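Local coordinates for methylated-DNA--protein-cysteine methyltransferase (Thermococcus kodakarensis, PDB 1MGT) that repairs O6-methylguanine and O4-methylthymine in DNA by transferring the methyl group to one of its own cysteines, a suicide reaction that inactivates it irreversibly, at residues V4-F7 and R12-W15; A28-R33 and M37-D42. All blocks are in the same frame, centred on the assembly; numbering follows the deposited sequence.

The two contacts illustrate how a small antiparallel sheet is built and then covered. Contact 1 pairs strands 2-9 and 12-20 as a hairpin; contact 2 sets strand 24-30, the other outer strand of the same sheet, against helix 33-49. Both are partly buried, but contact 2 has the larger share of buried residues and lies nearer C141, the inferred nucleophile, whereas contact 1 is away from it. Their chemistry differs accordingly: backbone bonds and a lysine chain over an indole in contact 1, small alanines and an arginine reaching a strand carbonyl in contact 2. They join directly, W15 N probably hydrogen-bonding A30 O.

Contact 1: V4-F7 and R12-W15; sequences VEKF and RVVW. With SO4 (sulfate ion), chain C.
K6 lays its aliphatic chain over one face of the W15 indole, a cross-strand CH-pi pair at a non-hydrogen-bonded position of an antiparallel hairpin. The CB of K6 stands 3.6 Å from the centroid of the six-membered ring of W15 and almost exactly on the ring normal. With CG anti to the backbone N (chi1 159°) and the chain extended beyond it, the lysine runs from above the ring centre out past the edge at CZ2, its CD 3.6 Å from W15 CZ2. The same chain presses against V13 of the partner strand: K6 CG and V13 CG1 are 3.5 Å apart, a tight fit for two carbons. Beyond the ring, K6 NZ donates a hydrogen bond of 2.6 Å to O1 of a sulfate ion, probably taken from the crystallisation liquor and also bound by R8. V4 meets the indole differently, its CG1 lying near the ring plane at the edge, 3.7 Å from W15 CE3.

The adjoining pair, F7 and V14, is hydrogen-bonded in both directions. V14 N gives a nearly straight bond to F7 O (2.8 Å, 174°), while F7 N reaches V14 O at 2.8 Å. The side chains of F7 and V14 are buried on the face away from K6 and W15.

The two faces of the hairpin meet different helices: V4 and W15 pack on L36 of helix 33-49, whereas F7 stacks on F68 of helix 63-71 and V14 touches F162 of helix 157-166. At its other edge, strand 12-20 pairs with strand 24-30.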
ATOM      1  N   VAL A   4       2.389   6.785  13.868  1.00 14.02           N
ATOM      2  CA  VAL A   4       3.498   7.139  12.965  1.00 15.72           C
ATOM      3  C   VAL A   4       4.806   6.660  13.573  1.00 16.87           C
ATOM      4  O   VAL A   4       5.054   6.896  14.762  1.00 15.51           O
ATOM      5  CB  VAL A   4       3.535   8.646  12.711  1.00 17.81           C
ATOM      6  CG1 VAL A   4       4.812   9.096  12.017  1.00 20.08           C
ATOM      7  CG2 VAL A   4       2.338   9.086  11.851  1.00 17.86           C
ATOM      8  N   GLU A   5       5.658   5.996  12.763  1.00 14.50           N
ATOM      9  CA  GLU A   5       6.924   5.525  13.317  1.00 15.56           C
ATOM     10  C   GLU A   5       8.001   5.558  12.229  1.00 15.89           C
ATOM     11  O   GLU A   5       7.703   5.413  11.045  1.00 13.74           O
ATOM     12  CB  GLU A   5       6.773   4.109  13.882  1.00 17.43           C
ATOM     13  CG  GLU A   5       8.025   3.574  14.519  1.00 22.59           C
ATOM     14  CD  GLU A   5       7.869   2.283  15.282  1.00 26.39           C
ATOM     15  OE1 GLU A   5       6.738   1.798  15.471  1.00 28.87           O
ATOM     16  OE2 GLU A   5       8.929   1.726  15.682  1.00 29.57           O
ATOM     17  N   LYS A   6       9.225   5.809  12.660  1.00 14.27           N
ATOM     18  CA  LYS A   6      10.347   5.877  11.700  1.00 15.78           C
ATOM     19  C   LYS A   6      11.163   4.605  11.846  1.00 15.80           C
ATOM     20  O   LYS A   6      11.267   4.050  12.952  1.00 15.84           O
ATOM     21  CB  LYS A   6      11.129   7.123  12.049  1.00 19.60           C
ATOM     22  CG  LYS A   6      12.564   7.262  11.621  1.00 22.27           C
ATOM     23  CD  LYS A   6      13.148   8.474  12.348  1.00 25.97           C
ATOM     24  CE  LYS A   6      14.613   8.686  12.040  1.00 27.92           C
ATOM     25  NZ  LYS A   6      15.169   9.660  13.035  1.00 28.84           N
ATOM     26  N   PHE A   7      11.667   4.073  10.732  1.00 13.37           N
ATOM     27  CA  PHE A   7      12.462   2.854  10.759  1.00 14.14           C
ATOM     28  C   PHE A   7      13.716   3.082   9.912  1.00 15.34           C
ATOM     29  O   PHE A   7      13.681   3.836   8.931  1.00 16.92           O
ATOM     30  CB  PHE A   7      11.711   1.660  10.105  1.00 15.05           C
ATOM     31  CG  PHE A   7      10.438   1.336  10.870  1.00 14.84           C
ATOM     32  CD1 PHE A   7       9.247   1.954  10.546  1.00 14.09           C
ATOM     33  CD2 PHE A   7      10.492   0.444  11.924  1.00 14.49           C
ATOM     34  CE1 PHE A   7       8.098   1.645  11.278  1.00 15.35           C
ATOM     35  CE2 PHE A   7       9.354   0.147  12.656  1.00 16.35           C
ATOM     36  CZ  PHE A   7       8.153   0.767  12.323  1.00 14.27           C
ATOM     37  N   ARG A  12      19.052   4.381   4.764  1.00 15.53           N
ATOM     38  CA  ARG A  12      17.796   5.070   4.426  1.00 17.05           C
ATOM     39  C   ARG A  12      16.886   5.110   5.649  1.00 16.49           C
ATOM     40  O   ARG A  12      17.006   4.289   6.554  1.00 15.97           O
ATOM     41  CB  ARG A  12      17.065   4.348   3.288  1.00 19.94           C
ATOM     42  CG  ARG A  12      17.959   4.129   2.065  1.00 26.16           C
ATOM     43  CD  ARG A  12      17.095   4.070   0.798  1.00 30.53           C
ATOM     44  NE  ARG A  12      16.576   5.396   0.488  1.00 36.17           N
ATOM     45  CZ  ARG A  12      16.276   5.860  -0.721  1.00 38.04           C
ATOM     46  NH1 ARG A  12      16.447   5.105  -1.799  1.00 39.09           N
ATOM     47  NH2 ARG A  12      15.799   7.098  -0.830  1.00 39.18           N
ATOM     48  N   VAL A  13      15.965   6.073   5.629  1.00 15.53           N
ATOM     49  CA  VAL A  13      15.021   6.178   6.742  1.00 15.11           C
ATOM     50  C   VAL A  13      13.629   6.069   6.103  1.00 13.82           C
ATOM     51  O   VAL A  13      13.466   6.699   5.057  1.00 16.05           O
ATOM     52  CB  VAL A  13      15.153   7.495   7.507  1.00 17.00           C
ATOM     53  CG1 VAL A  13      13.989   7.690   8.454  1.00 19.76           C
ATOM     54  CG2 VAL A  13      16.452   7.471   8.351  1.00 18.15           C
ATOM     55  N   VAL A  14      12.773   5.248   6.639  1.00 12.58           N
ATOM     56  CA  VAL A  14      11.423   5.116   6.092  1.00 13.84           C
ATOM     57  C   VAL A  14      10.416   5.459   7.213  1.00 12.16           C
ATOM     58  O   VAL A  14      10.497   4.867   8.282  1.00 13.36           O
ATOM     59  CB  VAL A  14      11.119   3.673   5.631  1.00 16.19           C
ATOM     60  CG1 VAL A  14       9.694   3.541   5.143  1.00 19.23           C
ATOM     61  CG2 VAL A  14      12.070   3.290   4.475  1.00 19.90           C
ATOM     62  N   TRP A  15       9.490   6.348   6.915  1.00 11.36           N
ATOM     63  CA  TRP A  15       8.450   6.726   7.878  1.00 11.51           C
ATOM     64  C   TRP A  15       7.163   5.990   7.486  1.00 11.88           C
ATOM     65  O   TRP A  15       6.838   6.017   6.294  1.00 11.94           O
ATOM     66  CB  TRP A  15       8.184   8.242   7.739  1.00 13.58           C
ATOM     67  CG  TRP A  15       9.267   9.051   8.404  1.00 15.89           C
ATOM     68  CD1 TRP A  15      10.452   9.453   7.885  1.00 17.04           C
ATOM     69  CD2 TRP A  15       9.218   9.536   9.751  1.00 16.18           C
ATOM     70  NE1 TRP A  15      11.163  10.161   8.828  1.00 18.20           N
ATOM     71  CE2 TRP A  15      10.427  10.233   9.979  1.00 17.52           C
ATOM     72  CE3 TRP A  15       8.271   9.436  10.773  1.00 16.11           C
ATOM     73  CZ2 TRP A  15      10.702  10.840  11.201  1.00 17.80           C
ATOM     74  CZ3 TRP A  15       8.558  10.046  11.994  1.00 18.37           C
ATOM     75  CH2 TRP A  15       9.767  10.732  12.185  1.00 16.87           C
TER
HETATM   76  S   SO4 C 302      18.043  10.686  11.089  1.00 37.85           S
HETATM   77  O1  SO4 C 302      17.672  10.138  12.418  1.00 38.76           O
HETATM   78  O2  SO4 C 302      18.917  11.896  11.269  1.00 40.30           O
HETATM   79  O3  SO4 C 302      16.837  11.079  10.306  1.00 40.43           O
HETATM   80  O4  SO4 C 302      18.811   9.664  10.297  1.00 39.23           O

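Contact 2: A28-R33 and M37-D42; sequences AFAFDR and MKRIHD
This contact belongs to the strand-to-helix connection in which, after strand 24-30, the chain turns away from the sheet, D32 takes the N-cap position, and helix 33-49 doubles back over the strand. The D32 side chain caps a backbone N in the first turn of the helix, and its OD1 is hydrogen-bonded to T35 OG1. The axes of 28-30 and 37-42 approach to 7.6 Å at an angle of 157°, close packing consistent with the small A28 and A30 methyls on the face toward the helix. A28 CB touches both I40 CD1 (3.8 Å) and R39 CB (4.0 Å).

R39 supplies the polar link. Its chain is extended from CG to NE and passes along the strand, bringing NH1 to within 2.9 Å of F29 O. The bond is well aligned on both sides: NH1 approaches in the carbonyl plane on a lone pair, and the oxygen lies at the edge of the guanidinium, only 2° out of its plane. The methyl of A30 sits 3.6 Å from the same NH1. A salt bridge from NH1 to E159 gives this nitrogen a second, charged partner, so the arginine ties strand 24-30 and helix 157-166 to the covering helix.

In the first turn, M37 N closes a helical bond to R33 O. The two side chains run alongside each other in the same direction; M37, bent at chi2 and chi3 (both -53°), places SD over one face of the R33 guanidinium, with CG 3.6 Å from R33 NH1.

F29 points to the other side of the strand, packing on Y153 and L163, its side chain about 8 Å from that of C141, the inferred methyl acceptor. Three antiparallel strands followed by a helix that packs back on the last of them are consistent with the beta-beta-beta-alpha start of RNase H-like folds.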
ATOM      1  N   ALA A  28       0.368   4.804   4.814  1.00 10.13           N
ATOM      2  CA  ALA A  28       1.128   5.679   3.940  1.00  9.75           C
ATOM      3  C   ALA A  28       2.608   5.529   4.354  1.00  9.86           C
ATOM      4  O   ALA A  28       2.916   5.122   5.456  1.00 11.33           O
ATOM      5  CB  ALA A  28       0.750   7.146   3.993  1.00  9.66           C
ATOM      6  N   PHE A  29       3.515   5.883   3.434  1.00 10.45           N
ATOM      7  CA  PHE A  29       4.930   5.795   3.796  1.00 11.88           C
ATOM      8  C   PHE A  29       5.683   6.851   2.980  1.00 11.53           C
ATOM      9  O   PHE A  29       5.193   7.311   1.958  1.00 11.25           O
ATOM     10  CB  PHE A  29       5.553   4.442   3.638  1.00 12.83           C
ATOM     11  CG  PHE A  29       5.885   4.026   2.233  1.00 14.37           C
ATOM     12  CD1 PHE A  29       7.196   4.061   1.791  1.00 17.89           C
ATOM     13  CD2 PHE A  29       4.882   3.611   1.375  1.00 15.71           C
ATOM     14  CE1 PHE A  29       7.523   3.660   0.495  1.00 18.33           C
ATOM     15  CE2 PHE A  29       5.209   3.211   0.080  1.00 17.88           C
ATOM     16  CZ  PHE A  29       6.519   3.246  -0.342  1.00 18.25           C
ATOM     17  N   ALA A  30       6.860   7.210   3.494  1.00 11.30           N
ATOM     18  CA  ALA A  30       7.636   8.235   2.775  1.00 12.05           C
ATOM     19  C   ALA A  30       9.047   8.218   3.392  1.00 12.93           C
ATOM     20  O   ALA A  30       9.273   7.537   4.398  1.00 14.37           O
ATOM     21  CB  ALA A  30       7.008   9.604   2.981  1.00 13.31           C
ATOM     22  N   PHE A  31       9.942   8.988   2.799  1.00 13.21           N
ATOM     23  CA  PHE A  31      11.311   9.028   3.356  1.00 13.76           C
ATOM     24  C   PHE A  31      11.515  10.174   4.325  1.00 16.32           C
ATOM     25  O   PHE A  31      12.641  10.342   4.829  1.00 15.98           O
ATOM     26  CB  PHE A  31      12.298   9.153   2.199  1.00 16.60           C
ATOM     27  CG  PHE A  31      12.246   7.997   1.238  1.00 16.19           C
ATOM     28  CD1 PHE A  31      12.092   8.233  -0.118  1.00 18.90           C
ATOM     29  CD2 PHE A  31      12.391   6.708   1.714  1.00 17.97           C
ATOM     30  CE1 PHE A  31      12.067   7.146  -0.997  1.00 21.54           C
ATOM     31  CE2 PHE A  31      12.367   5.628   0.837  1.00 20.34           C
ATOM     32  CZ  PHE A  31      12.211   5.870  -0.513  1.00 20.55           C
ATOM     33  N   ASP A  32      10.477  10.965   4.594  1.00 14.95           N
ATOM     34  CA  ASP A  32      10.623  12.082   5.549  1.00 16.44           C
ATOM     35  C   ASP A  32       9.250  12.289   6.197  1.00 17.25           C
ATOM     36  O   ASP A  32       8.237  11.935   5.584  1.00 15.77           O
ATOM     37  CB  ASP A  32      11.170  13.318   4.887  1.00 17.05           C
ATOM     38  CG  ASP A  32      10.223  13.972   3.904  1.00 20.57           C
ATOM     39  OD1 ASP A  32      10.330  13.671   2.703  1.00 22.90           O
ATOM     40  OD2 ASP A  32       9.378  14.785   4.341  1.00 20.74           O
ATOM     41  N   ARG A  33       9.203  12.816   7.408  1.00 16.41           N
ATOM     42  CA  ARG A  33       7.908  12.964   8.095  1.00 17.77           C
ATOM     43  C   ARG A  33       6.955  13.935   7.455  1.00 16.56           C
ATOM     44  O   ARG A  33       5.730  13.715   7.473  1.00 15.66           O
ATOM     45  CB  ARG A  33       8.170  13.290   9.584  1.00 19.61           C
ATOM     46  CG  ARG A  33       6.918  13.285  10.435  1.00 25.92           C
ATOM     47  CD  ARG A  33       7.164  13.663  11.894  1.00 29.99           C
ATOM     48  NE  ARG A  33       6.031  13.237  12.725  1.00 34.48           N
ATOM     49  CZ  ARG A  33       4.861  13.849  12.815  1.00 36.86           C
ATOM     50  NH1 ARG A  33       4.578  14.961  12.144  1.00 36.57           N
ATOM     51  NH2 ARG A  33       3.917  13.332  13.610  1.00 39.36           N
ATOM     52  N   MET A  37       3.181  13.068   6.281  1.00 13.78           N
ATOM     53  CA  MET A  37       1.935  13.733   6.715  1.00 14.72           C
ATOM     54  C   MET A  37       1.075  14.215   5.581  1.00 13.64           C
ATOM     55  O   MET A  37      -0.179  14.164   5.641  1.00 12.36           O
ATOM     56  CB  MET A  37       2.281  14.803   7.750  1.00 17.06           C
ATOM     57  CG  MET A  37       2.781  14.186   9.065  1.00 19.51           C
ATOM     58  SD  MET A  37       1.711  12.957   9.806  1.00 24.57           S
ATOM     59  CE  MET A  37       0.158  13.848   9.865  1.00 24.70           C
ATOM     60  N   LYS A  38       1.652  14.677   4.482  1.00 13.64           N
ATOM     61  CA  LYS A  38       0.875  15.109   3.331  1.00 14.71           C
ATOM     62  C   LYS A  38       0.146  13.905   2.724  1.00 14.13           C
ATOM     63  O   LYS A  38      -1.015  14.011   2.323  1.00 12.32           O
ATOM     64  CB  LYS A  38       1.823  15.738   2.288  1.00 17.81           C
ATOM     65  CG  LYS A  38       1.062  16.210   1.053  1.00 24.39           C
ATOM     66  CD  LYS A  38       2.010  16.649  -0.046  1.00 28.20           C
ATOM     67  CE  LYS A  38       1.604  16.078  -1.400  1.00 31.18           C
ATOM     68  NZ  LYS A  38       0.256  16.536  -1.824  1.00 33.51           N
ATOM     69  N   ARG A  39       0.819  12.757   2.645  1.00 12.32           N
ATOM     70  CA  ARG A  39       0.183  11.550   2.088  1.00 12.89           C
ATOM     71  C   ARG A  39      -0.930  11.023   2.994  1.00 11.45           C
ATOM     72  O   ARG A  39      -1.945  10.544   2.484  1.00  9.95           O
ATOM     73  CB  ARG A  39       1.225  10.440   1.838  1.00 11.21           C
ATOM     74  CG  ARG A  39       2.183  10.903   0.723  1.00 14.17           C
ATOM     75  CD  ARG A  39       3.251   9.779   0.468  1.00 14.18           C
ATOM     76  NE  ARG A  39       4.057  10.335  -0.650  1.00 14.84           N
ATOM     77  CZ  ARG A  39       5.267   9.914  -0.989  1.00 15.43           C
ATOM     78  NH1 ARG A  39       5.865   8.930  -0.333  1.00 13.35           N
ATOM     79  NH2 ARG A  39       5.853  10.530  -2.024  1.00 15.15           N
ATOM     80  N   ILE A  40      -0.742  11.142   4.299  1.00 10.49           N
ATOM     81  CA  ILE A  40      -1.754  10.715   5.274  1.00 10.18           C
ATOM     82  C   ILE A  40      -2.986  11.573   5.093  1.00 11.11           C
ATOM     83  O   ILE A  40      -4.127  11.088   5.074  1.00 10.31           O
ATOM     84  CB  ILE A  40      -1.181  10.768   6.706  1.00 11.54           C
ATOM     85  CG1 ILE A  40      -0.335   9.529   7.013  1.00 11.55           C
ATOM     86  CG2 ILE A  40      -2.293  10.914   7.755  1.00 11.21           C
ATOM     87  CD1 ILE A  40      -1.159   8.234   7.049  1.00 13.67           C
ATOM     88  N   HIS A  41      -2.820  12.892   4.894  1.00 11.10           N
ATOM     89  CA  HIS A  41      -3.946  13.786   4.698  1.00 11.70           C
ATOM     90  C   HIS A  41      -4.655  13.523   3.380  1.00 12.18           C
ATOM     91  O   HIS A  41      -5.891  13.498   3.281  1.00 10.99           O
ATOM     92  CB  HIS A  41      -3.459  15.260   4.755  1.00 13.46           C
ATOM     93  CG  HIS A  41      -3.197  15.622   6.197  1.00 17.98           C
ATOM     94  ND1 HIS A  41      -4.213  15.688   7.139  1.00 18.90           N
ATOM     95  CD2 HIS A  41      -2.052  15.925   6.836  1.00 19.24           C
ATOM     96  CE1 HIS A  41      -3.676  16.015   8.293  1.00 17.28           C
ATOM     97  NE2 HIS A  41      -2.386  16.165   8.168  1.00 22.33           N
ATOM     98  N   ASP A  42      -3.855  13.287   2.320  1.00 12.13           N
ATOM     99  CA  ASP A  42      -4.476  12.986   1.016  1.00 14.09           C
ATOM    100  C   ASP A  42      -5.300  11.706   1.126  1.00 12.40           C
ATOM    101  O   ASP A  42      -6.378  11.609   0.536  1.00 12.96           O
ATOM    102  CB  ASP A  42      -3.395  12.796  -0.064  1.00 17.02           C
ATOM    103  CG  ASP A  42      -2.754  14.079  -0.538  1.00 21.60           C
ATOM    104  OD1 ASP A  42      -1.660  14.010  -1.151  1.00 24.66           O
ATOM    105  OD2 ASP A  42      -3.295  15.173  -0.319  1.00 23.90           O
TER